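Tyrosine recombinase XerH (Helicobacter pylori, PDB 5JK0) catalyses the cutting and rejoining of recombining DNA molecules as a site-specific tyrosine recombinase that takes part in chromosome segregation. Local coordinates at residues E179-F184 and I207-G212; R198-L203 and C277-S282; R202-I207 and N216-L221. All blocks are in the same frame, centred on the assembly; numbering follows the deposited sequence.

Contact 1 of 3, residues E179-F184 and I207-G212; sequences EELEKF and IIVFTG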
loop_
_atom_site.group_PDB
_atom_site.type_symbol
_atom_site.label_atom_id
_atom_site.label_comp_id
_atom_site.label_asym_id
_atom_site.label_seq_id
_atom_site.Cartn_x
_atom_site.Cartn_y
_atom_site.Cartn_z
ATOM N N GLU D 179 5.967 24.342 -26.058
ATOM C CA GLU D 179 6.378 24.343 -27.460
ATOM C C GLU D 179 5.420 23.530 -28.327
ATOM O O GLU D 179 5.097 23.924 -29.448
ATOM C CB GLU D 179 7.801 23.799 -27.600
ATOM N N GLU D 180 4.970 22.396 -27.800
ATOM C CA GLU D 180 4.040 21.528 -28.516
ATOM C C GLU D 180 2.649 22.152 -28.598
ATOM O O GLU D 180 1.929 21.956 -29.578
ATOM C CB GLU D 180 3.968 20.153 -27.847
ATOM C CG GLU D 180 5.236 19.324 -27.990
ATOM C CD GLU D 180 5.221 18.071 -27.132
ATOM O OE1 GLU D 180 4.404 18.001 -26.189
ATOM O OE2 GLU D 180 6.027 17.155 -27.402
ATOM N N LEU D 181 2.277 22.902 -27.565
ATOM C CA LEU D 181 0.998 23.605 -27.546
ATOM C C LEU D 181 0.957 24.687 -28.621
ATOM O O LEU D 181 -0.088 24.937 -29.224
ATOM C CB LEU D 181 0.737 24.217 -26.168
ATOM C CG LEU D 181 0.179 23.290 -25.087
ATOM C CD1 LEU D 181 0.292 23.936 -23.714
ATOM C CD2 LEU D 181 -1.267 22.932 -25.386
ATOM N N GLU D 182 2.099 25.325 -28.853
ATOM C CA GLU D 182 2.207 26.355 -29.879
ATOM C C GLU D 182 1.998 25.763 -31.268
ATOM O O GLU D 182 1.330 26.359 -32.113
ATOM C CB GLU D 182 3.569 27.049 -29.801
ATOM N N LYS D 183 2.566 24.583 -31.494
ATOM C CA LYS D 183 2.443 23.904 -32.779
ATOM C C LYS D 183 1.014 23.428 -33.023
ATOM O O LYS D 183 0.560 23.360 -34.164
ATOM C CB LYS D 183 3.410 22.720 -32.853
ATOM N N PHE D 184 0.311 23.103 -31.943
ATOM C CA PHE D 184 -1.064 22.631 -32.043
ATOM C C PHE D 184 -2.013 23.764 -32.422
ATOM O O PHE D 184 -2.910 23.583 -33.243
ATOM C CB PHE D 184 -1.512 21.989 -30.728
ATOM C CG PHE D 184 -2.931 21.497 -30.747
ATOM C CD1 PHE D 184 -3.257 20.302 -31.370
ATOM C CD2 PHE D 184 -3.941 22.227 -30.140
ATOM C CE1 PHE D 184 -4.562 19.848 -31.390
ATOM C CE2 PHE D 184 -5.248 21.777 -30.156
ATOM C CZ PHE D 184 -5.559 20.585 -30.782
ATOM N N ILE D 207 -11.229 27.394 -27.487
ATOM C CA ILE D 207 -11.734 27.733 -26.160
ATOM C C ILE D 207 -11.311 26.675 -25.141
ATOM O O ILE D 207 -10.963 26.996 -24.003
ATOM C CB ILE D 207 -13.270 27.882 -26.164
ATOM C CG1 ILE D 207 -13.682 29.111 -26.976
ATOM C CG2 ILE D 207 -13.807 28.000 -24.745
ATOM C CD1 ILE D 207 -15.177 29.331 -27.043
ATOM N N ILE D 208 -11.322 25.415 -25.565
ATOM C CA ILE D 208 -10.888 24.310 -24.716
ATOM C C ILE D 208 -9.402 24.414 -24.381
ATOM O O ILE D 208 -9.001 24.227 -23.231
ATOM C CB ILE D 208 -11.165 22.947 -25.384
ATOM C CG1 ILE D 208 -12.672 22.723 -25.521
ATOM C CG2 ILE D 208 -10.534 21.816 -24.586
ATOM C CD1 ILE D 208 -13.036 21.372 -26.089
ATOM N N VAL D 209 -8.589 24.723 -25.387
ATOM C CA VAL D 209 -7.144 24.825 -25.206
ATOM C C VAL D 209 -6.765 25.915 -24.205
ATOM O O VAL D 209 -5.939 25.695 -23.317
ATOM C CB VAL D 209 -6.429 25.107 -26.545
ATOM C CG1 VAL D 209 -4.944 25.351 -26.318
ATOM C CG2 VAL D 209 -6.641 23.955 -27.514
ATOM N N PHE D 210 -7.383 27.084 -24.340
ATOM C CA PHE D 210 -7.010 28.241 -23.532
ATOM C C PHE D 210 -7.602 28.226 -22.122
ATOM O O PHE D 210 -7.018 28.791 -21.199
ATOM C CB PHE D 210 -7.421 29.533 -24.242
ATOM C CG PHE D 210 -6.608 29.838 -25.469
ATOM C CD1 PHE D 210 -5.234 29.993 -25.384
ATOM C CD2 PHE D 210 -7.220 29.990 -26.702
ATOM C CE1 PHE D 210 -4.483 30.278 -26.509
ATOM C CE2 PHE D 210 -6.474 30.277 -27.832
ATOM C CZ PHE D 210 -5.104 30.422 -27.734
ATOM N N THR D 211 -8.757 27.589 -21.955
ATOM C CA THR D 211 -9.420 27.567 -20.653
ATOM C C THR D 211 -9.213 26.244 -19.924
ATOM O O THR D 211 -9.159 26.206 -18.694
ATOM C CB THR D 211 -10.934 27.829 -20.785
ATOM O OG1 THR D 211 -11.527 26.825 -21.619
ATOM C CG2 THR D 211 -11.187 29.202 -21.389
ATOM N N GLY D 212 -9.103 25.160 -20.683
ATOM C CA GLY D 212 -8.890 23.848 -20.101
ATOM C C GLY D 212 -10.157 23.233 -19.540
ATOM O O GLY D 212 -10.097 22.323 -18.716
#

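Contact 2 of 3, residues R198-L203 and C277-S282; sequences RARNRL and CNQKGS. With nucleotides of chain H.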
loop_
_atom_site.group_PDB
_atom_site.type_symbol
_atom_site.label_atom_id
_atom_site.label_comp_id
_atom_site.label_asym_id
_atom_site.label_seq_id
_atom_site.Cartn_x
_atom_site.Cartn_y
_atom_site.Cartn_z
ATOM N N ARG D 198 -15.847 24.919 -40.353
ATOM C CA ARG D 198 -14.536 25.450 -39.986
ATOM C C ARG D 198 -14.615 26.487 -38.868
ATOM O O ARG D 198 -13.840 26.436 -37.913
ATOM C CB ARG D 198 -13.839 26.059 -41.203
ATOM C CG ARG D 198 -12.402 26.471 -40.928
ATOM C CD ARG D 198 -11.663 26.816 -42.209
ATOM N NE ARG D 198 -10.241 27.035 -41.966
ATOM C CZ ARG D 198 -9.696 28.223 -41.730
ATOM N NH1 ARG D 198 -8.391 28.326 -41.517
ATOM N NH2 ARG D 198 -10.454 29.311 -41.712
ATOM N N ALA D 199 -15.548 27.424 -38.992
ATOM C CA ALA D 199 -15.712 28.476 -37.993
ATOM C C ALA D 199 -16.115 27.899 -36.640
ATOM O O ALA D 199 -15.566 28.275 -35.605
ATOM C CB ALA D 199 -16.742 29.494 -38.462
ATOM N N ARG D 200 -17.073 26.978 -36.662
ATOM C CA ARG D 200 -17.591 26.368 -35.443
ATOM C C ARG D 200 -16.542 25.524 -34.726
ATOM O O ARG D 200 -16.354 25.648 -33.516
ATOM C CB ARG D 200 -18.812 25.505 -35.765
ATOM C CG ARG D 200 -19.415 24.799 -34.564
ATOM C CD ARG D 200 -20.412 23.743 -35.007
ATOM N NE ARG D 200 -19.767 22.693 -35.791
ATOM C CZ ARG D 200 -20.421 21.755 -36.468
ATOM N NH1 ARG D 200 -21.747 21.734 -36.465
ATOM N NH2 ARG D 200 -19.748 20.839 -37.153
ATOM N N ASN D 201 -15.865 24.665 -35.480
ATOM C CA ASN D 201 -14.906 23.733 -34.900
ATOM C C ASN D 201 -13.651 24.418 -34.369
ATOM O O ASN D 201 -13.135 24.041 -33.318
ATOM C CB ASN D 201 -14.521 22.666 -35.924
ATOM C CG ASN D 201 -15.684 21.762 -36.285
ATOM O OD1 ASN D 201 -16.836 22.059 -35.968
ATOM N ND2 ASN D 201 -15.389 20.653 -36.953
ATOM N N ARG D 202 -13.160 25.419 -35.094
ATOM C CA ARG D 202 -11.982 26.154 -34.650
ATOM C C ARG D 202 -12.257 26.880 -33.338
ATOM O O ARG D 202 -11.442 26.840 -32.419
ATOM C CB ARG D 202 -11.525 27.151 -35.715
ATOM C CG ARG D 202 -10.797 26.515 -36.886
ATOM C CD ARG D 202 -9.939 27.536 -37.612
ATOM N NE ARG D 202 -10.728 28.653 -38.122
ATOM C CZ ARG D 202 -10.205 29.786 -38.578
ATOM N NH1 ARG D 202 -10.996 30.750 -39.028
ATOM N NH2 ARG D 202 -8.891 29.957 -38.582
ATOM N N LEU D 203 -13.412 27.533 -33.254
ATOM C CA LEU D 203 -13.798 28.251 -32.045
ATOM C C LEU D 203 -13.970 27.298 -30.865
ATOM O O LEU D 203 -13.573 27.609 -29.745
ATOM C CB LEU D 203 -15.090 29.038 -32.278
ATOM C CG LEU D 203 -15.644 29.811 -31.078
ATOM C CD1 LEU D 203 -14.633 30.831 -30.575
ATOM C CD2 LEU D 203 -16.958 30.487 -31.433
ATOM N N CYS D 277 -23.728 23.751 -32.109
ATOM C CA CYS D 277 -24.798 22.836 -32.481
ATOM C C CYS D 277 -24.479 22.075 -33.762
ATOM O O CYS D 277 -23.666 22.518 -34.573
ATOM C CB CYS D 277 -26.115 23.597 -32.647
ATOM S SG CYS D 277 -26.107 24.820 -33.981
ATOM N N ASN D 278 -25.123 20.926 -33.935
ATOM C CA ASN D 278 -24.988 20.155 -35.163
ATOM C C ASN D 278 -25.864 20.733 -36.269
ATOM O O ASN D 278 -26.435 21.812 -36.114
ATOM C CB ASN D 278 -25.332 18.680 -34.918
ATOM C CG ASN D 278 -26.672 18.492 -34.224
ATOM O OD1 ASN D 278 -27.592 19.295 -34.384
ATOM N ND2 ASN D 278 -26.783 17.424 -33.443
ATOM N N GLN D 279 -25.974 20.012 -37.379
ATOM C CA GLN D 279 -26.763 20.479 -38.513
ATOM C C GLN D 279 -28.256 20.432 -38.208
ATOM O O GLN D 279 -29.050 21.135 -38.835
ATOM C CB GLN D 279 -26.453 19.646 -39.759
ATOM C CG GLN D 279 -24.971 19.551 -40.089
ATOM C CD GLN D 279 -24.335 20.908 -40.329
ATOM O OE1 GLN D 279 -24.969 21.819 -40.861
ATOM N NE2 GLN D 279 -23.074 21.047 -39.934
ATOM N N LYS D 280 -28.632 19.602 -37.241
ATOM C CA LYS D 280 -30.030 19.449 -36.859
ATOM C C LYS D 280 -30.442 20.469 -35.797
ATOM O O LYS D 280 -31.629 20.650 -35.530
ATOM C CB LYS D 280 -30.292 18.027 -36.355
ATOM N N GLY D 281 -29.459 21.131 -35.192
ATOM C CA GLY D 281 -29.731 22.187 -34.232
ATOM C C GLY D 281 -29.437 21.812 -32.790
ATOM O O GLY D 281 -29.290 22.681 -31.930
ATOM N N SER D 282 -29.359 20.510 -32.530
ATOM C CA SER D 282 -29.078 19.997 -31.193
ATOM C C SER D 282 -27.581 20.019 -30.885
ATOM O O SER D 282 -26.773 20.374 -31.740
ATOM C CB SER D 282 -29.633 18.581 -31.050
ATOM O OG SER D 282 -29.542 17.880 -32.277
ATOM P P DG H 4 -22.301 17.937 -38.080
ATOM O OP1 DG H 4 -23.692 17.931 -37.577
ATOM O OP2 DG H 4 -21.579 19.222 -38.222
ATOM O "O5'" DG H 4 -21.405 16.967 -37.171
ATOM C "C5'" DG H 4 -21.985 16.252 -36.079
ATOM C "C4'" DG H 4 -22.761 15.038 -36.565
ATOM O "O4'" DG H 4 -21.981 14.322 -37.546
ATOM C "C3'" DG H 4 -23.064 14.005 -35.498
ATOM O "O3'" DG H 4 -24.245 14.362 -34.792
ATOM C "C2'" DG H 4 -23.269 12.734 -36.320
ATOM C "C1'" DG H 4 -22.353 12.955 -37.534
ATOM N N9 DG H 4 -21.140 12.137 -37.521
ATOM C C8 DG H 4 -19.843 12.581 -37.623
ATOM N N7 DG H 4 -18.960 11.622 -37.588
ATOM C C5 DG H 4 -19.717 10.465 -37.456
ATOM C C6 DG H 4 -19.308 9.113 -37.365
ATOM O O6 DG H 4 -18.156 8.657 -37.383
ATOM N N1 DG H 4 -20.396 8.251 -37.242
ATOM C C2 DG H 4 -21.712 8.646 -37.209
ATOM N N2 DG H 4 -22.622 7.670 -37.083
ATOM N N3 DG H 4 -22.110 9.910 -37.295
ATOM C C4 DG H 4 -21.063 10.763 -37.415
#

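Contact 3 of 3, residues R202-I207 and N216-L221; sequences RLLIKI and NEALQL. With nucleotides of chain G.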
loop_
_atom_site.group_PDB
_atom_site.type_symbol
_atom_site.label_atom_id
_atom_site.label_comp_id
_atom_site.label_asym_id
_atom_site.label_seq_id
_atom_site.Cartn_x
_atom_site.Cartn_y
_atom_site.Cartn_z
ATOM N N ARG D 202 -13.160 25.419 -35.094
ATOM C CA ARG D 202 -11.982 26.154 -34.650
ATOM C C ARG D 202 -12.257 26.880 -33.338
ATOM O O ARG D 202 -11.442 26.840 -32.419
ATOM C CB ARG D 202 -11.525 27.151 -35.715
ATOM C CG ARG D 202 -10.797 26.515 -36.886
ATOM C CD ARG D 202 -9.939 27.536 -37.612
ATOM N NE ARG D 202 -10.728 28.653 -38.122
ATOM C CZ ARG D 202 -10.205 29.786 -38.578
ATOM N NH1 ARG D 202 -10.996 30.750 -39.028
ATOM N NH2 ARG D 202 -8.891 29.957 -38.582
ATOM N N LEU D 203 -13.412 27.533 -33.254
ATOM C CA LEU D 203 -13.798 28.251 -32.045
ATOM C C LEU D 203 -13.970 27.298 -30.865
ATOM O O LEU D 203 -13.573 27.609 -29.745
ATOM C CB LEU D 203 -15.090 29.038 -32.278
ATOM C CG LEU D 203 -15.644 29.811 -31.078
ATOM C CD1 LEU D 203 -14.633 30.831 -30.575
ATOM C CD2 LEU D 203 -16.958 30.487 -31.433
ATOM N N LEU D 204 -14.556 26.134 -31.128
ATOM C CA LEU D 204 -14.809 25.142 -30.087
ATOM C C LEU D 204 -13.518 24.618 -29.468
ATOM O O LEU D 204 -13.383 24.562 -28.244
ATOM C CB LEU D 204 -15.624 23.975 -30.653
ATOM C CG LEU D 204 -15.872 22.789 -29.718
ATOM C CD1 LEU D 204 -16.609 23.234 -28.465
ATOM C CD2 LEU D 204 -16.644 21.692 -30.433
ATOM N N ILE D 205 -12.572 24.237 -30.319
ATOM C CA ILE D 205 -11.320 23.642 -29.865
ATOM C C ILE D 205 -10.418 24.665 -29.175
ATOM O O ILE D 205 -9.792 24.359 -28.161
ATOM C CB ILE D 205 -10.561 22.987 -31.039
ATOM C CG1 ILE D 205 -11.408 21.870 -31.652
ATOM C CG2 ILE D 205 -9.220 22.434 -30.579
ATOM C CD1 ILE D 205 -10.714 21.100 -32.751
ATOM N N LYS D 206 -10.366 25.880 -29.711
ATOM C CA LYS D 206 -9.506 26.917 -29.145
ATOM C C LYS D 206 -9.924 27.311 -27.729
ATOM O O LYS D 206 -9.071 27.535 -26.870
ATOM C CB LYS D 206 -9.487 28.153 -30.044
ATOM C CG LYS D 206 -8.679 27.961 -31.314
ATOM C CD LYS D 206 -8.282 29.283 -31.944
ATOM C CE LYS D 206 -7.476 29.050 -33.213
ATOM N NZ LYS D 206 -6.466 30.117 -33.449
ATOM N N ILE D 207 -11.229 27.394 -27.487
ATOM C CA ILE D 207 -11.734 27.733 -26.160
ATOM C C ILE D 207 -11.311 26.675 -25.141
ATOM O O ILE D 207 -10.963 26.996 -24.003
ATOM C CB ILE D 207 -13.270 27.882 -26.164
ATOM C CG1 ILE D 207 -13.682 29.111 -26.976
ATOM C CG2 ILE D 207 -13.807 28.000 -24.745
ATOM C CD1 ILE D 207 -15.177 29.331 -27.043
ATOM N N ASN D 216 -17.680 18.236 -22.162
ATOM C CA ASN D 216 -19.108 18.490 -22.013
ATOM C C ASN D 216 -19.402 19.930 -21.603
ATOM O O ASN D 216 -20.465 20.468 -21.919
ATOM C CB ASN D 216 -19.718 17.524 -20.997
ATOM C CG ASN D 216 -21.227 17.642 -20.918
ATOM O OD1 ASN D 216 -21.946 17.195 -21.812
ATOM N ND2 ASN D 216 -21.717 18.247 -19.842
ATOM N N GLU D 217 -18.460 20.551 -20.899
ATOM C CA GLU D 217 -18.605 21.945 -20.496
ATOM C C GLU D 217 -18.598 22.873 -21.707
ATOM O O GLU D 217 -19.362 23.836 -21.768
ATOM C CB GLU D 217 -17.493 22.345 -19.522
ATOM C CG GLU D 217 -17.581 21.668 -18.164
ATOM C CD GLU D 217 -16.489 22.121 -17.214
ATOM O OE1 GLU D 217 -15.338 22.298 -17.666
ATOM O OE2 GLU D 217 -16.785 22.308 -16.015
ATOM N N ALA D 218 -17.734 22.575 -22.672
ATOM C CA ALA D 218 -17.637 23.380 -23.884
ATOM C C ALA D 218 -18.830 23.143 -24.804
ATOM O O ALA D 218 -19.302 24.060 -25.474
ATOM C CB ALA D 218 -16.337 23.080 -24.616
ATOM N N LEU D 219 -19.315 21.905 -24.824
ATOM C CA LEU D 219 -20.415 21.525 -25.703
ATOM C C LEU D 219 -21.760 22.062 -25.213
ATOM O O LEU D 219 -22.717 22.148 -25.982
ATOM C CB LEU D 219 -20.483 20.002 -25.838
ATOM C CG LEU D 219 -19.296 19.325 -26.528
ATOM C CD1 LEU D 219 -19.433 17.812 -26.471
ATOM C CD2 LEU D 219 -19.174 19.801 -27.965
ATOM N N GLN D 220 -21.828 22.421 -23.935
ATOM C CA GLN D 220 -23.073 22.907 -23.346
ATOM C C GLN D 220 -23.050 24.413 -23.089
ATOM O O GLN D 220 -23.931 24.945 -22.412
ATOM C CB GLN D 220 -23.370 22.162 -22.044
ATOM C CG GLN D 220 -23.902 20.755 -22.248
ATOM C CD GLN D 220 -25.271 20.745 -22.904
ATOM O OE1 GLN D 220 -26.185 21.448 -22.471
ATOM N NE2 GLN D 220 -25.415 19.953 -23.961
ATOM N N LEU D 221 -22.045 25.094 -23.629
ATOM C CA LEU D 221 -21.938 26.542 -23.478
ATOM C C LEU D 221 -23.108 27.257 -24.141
ATOM O O LEU D 221 -23.565 26.860 -25.213
ATOM C CB LEU D 221 -20.620 27.051 -24.065
ATOM C CG LEU D 221 -19.349 26.755 -23.270
ATOM C CD1 LEU D 221 -18.141 27.376 -23.953
ATOM C CD2 LEU D 221 -19.482 27.262 -21.843
ATOM P P DT G 22 -17.020 14.777 -20.143
ATOM O OP1 DT G 22 -16.661 16.195 -20.361
ATOM O OP2 DT G 22 -18.314 14.260 -20.638
ATOM O "O5'" DT G 22 -15.860 13.856 -20.751
ATOM C "C5'" DT G 22 -14.518 14.040 -20.328
ATOM C "C4'" DT G 22 -13.629 12.917 -20.831
ATOM O "O4'" DT G 22 -14.167 11.639 -20.404
ATOM C "C3'" DT G 22 -13.475 12.835 -22.353
ATOM O "O3'" DT G 22 -12.094 12.730 -22.687
ATOM C "C2'" DT G 22 -14.253 11.573 -22.730
ATOM C "C1'" DT G 22 -14.113 10.729 -21.475
ATOM N N1 DT G 22 -15.211 9.738 -21.304
ATOM C C2 DT G 22 -14.909 8.398 -21.234
ATOM O O2 DT G 22 -13.772 7.965 -21.305
ATOM N N3 DT G 22 -15.992 7.574 -21.078
ATOM C C4 DT G 22 -17.321 7.951 -20.986
ATOM O O4 DT G 22 -18.226 7.136 -20.845
ATOM C C5 DT G 22 -17.567 9.370 -21.067
ATOM C C7 DT G 22 -18.968 9.900 -20.981
ATOM C C6 DT G 22 -16.514 10.184 -21.224
#

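Contact 1 of 3, residues E179-F184 and I207-G212
Val209 meets Phe184 through a single methyl group: its CG2 lies at the rim of the phenyl ring, close to the ring plane, 3.7 Å from Phe184 CE2 and 4.1 Å from Phe184 CD2. The ring therefore offers an edge to the valine, not a face. Phe184 is turned to do this by a chi1 of 179°, which sets CG opposite the backbone N and carries the ring out to the helix that holds Val209. The other valine methyl serves a second neighbour more loosely, with CG1 4.5 Å from Leu181 CD2. Both pairs are apolar, and the two segments bury just 98 Å² between them. The closest alpha carbons of the two backbones are those of Leu181 and Val209, at 8.6 Å.

Further partners fill the surroundings of this narrow touch. Leu312 of helix 309-324 packs on both Phe184 and Val209, while Trp360 of a second subunit lies against Leu181 and Val209 and donates from its NE1 to Phe210 O. At the end of helix 198-211, Gly212 leaves helical geometry with a positive phi of 79°, and its carbonyl O accepts from NH1 of Arg313, a predicted active-site residue. The arrangement is helix-to-helix packing in the catalytic domain of a tyrosine recombinase, beside the predicted active site and where the tail of another subunit docks.

Contact 2 of 3, residues R198-L203 and C277-S282
This is a polar, DNA-bridged contact in the tyrosine recombinase catalytic domain, joining the first turns of helix 198-211 to the loop that precedes helix 286-300. Protein-to-protein bonding across it rests on one side chain: Arg200 NH1 donates to Cys277 O at 2.8 Å, with an N-H...O angle of 139° and the acceptor 22° out of the guanidinium plane. The bend is consistent with NH1 dividing its protons between Cys277 O and a weak bond to OP2 of DG4 of chain H. Arg200 NH2 binds that phosphate more directly, 2.7 Å from OP2 of DG4, with the oxygen at the guanidinium edge.

The loop grips the phosphate from its own side through two nitrogens of one residue. The backbone N of Gln279 reaches OP1 of DG4 at 3.1 Å, and its side-chain NE2 reaches OP2 at 2.9 Å. OP2 thus collects donors from both segments, two from arginine and one from glutamine, and this shared anion ties helix and loop together where their own contact is slight. Asn278 ND2 bonds another phosphate of the DNA and also Ser282 OG at 3.0 Å, the latter within its amide plane.

Trp261 and Phe276 pack on Arg200, and within its own helix the arginine is further held by Asn201. Its side chain extends from the backbone and then bends at chi3 (63°), turning the guanidinium edge to this neighbour. There Arg200 NE donates to Asn201 OD1 at 3.0 Å, with the oxygen in the guanidinium plane.

Contact 3 of 3, residues R202-I207 and N216-L221
Leu204 and Ala218 bring the two backbones closest, with 7.0 Å between their alpha carbons, where helix 198-211 passes the short helix 215-219. The approach is consistent with the small alanine side chain: its CB points at the longer helix and meets Leu204 CD1 at 3.9 Å. Leu204 divides its two methyls between neighbours, since CD2 reaches Leu219 CD2 at 4.0 Å. With chi1 at 175° the Leu204 side chain runs beside its own carbonyl carbon, and its branched end leans over to the short helix. Leu219 arrives differently: its CB starts away from helix 198-211, yet the CD2 methyl returns to it, and the two leucines meet at a slant. One turn along the long helix, Ile207 CG2 approaches Leu221 CD1 more loosely, at 4.4 Å, just past the end of the short helix at Leu219.

Phe276 and Leu289 also pack on Leu204, extending the apolar layer. At its start the short helix also makes polar bonds: Asn216 N donates to OP1 of DT22 of chain G at 2.9 Å and a nearly straight 168°, and Glu217 OE1 pairs with Arg245 and accepts from the backbone N of Arg214, a predicted catalytic residue. The chemistry therefore divides: the side chains of the two segments meet through methyl groups, while the start of the short helix binds the DNA backbone directly.

All three contacts draw on helix 198-211 in turn: contact 2 near its start, contact 3 along its middle and contact 1 at its end. Contacts 2 and 3 share Arg202 and Leu203 and have centres about 10 Å apart, whereas contacts 1 and 2 lie about 20 Å apart. Contacts 1 and 3 share Ile207 and also touch, Ile208 CG1 lying 3.8 Å from Ala218 CB. Contacts 2 and 3 each reach a phosphate, on chains H and G respectively. Of the predicted catalytic residues, Arg214 is about 7 Å from Ala218, and Arg313 about 9 Å from Val209 and 10 Å from Ala218, side chain to side chain; contact 2 is remote from them.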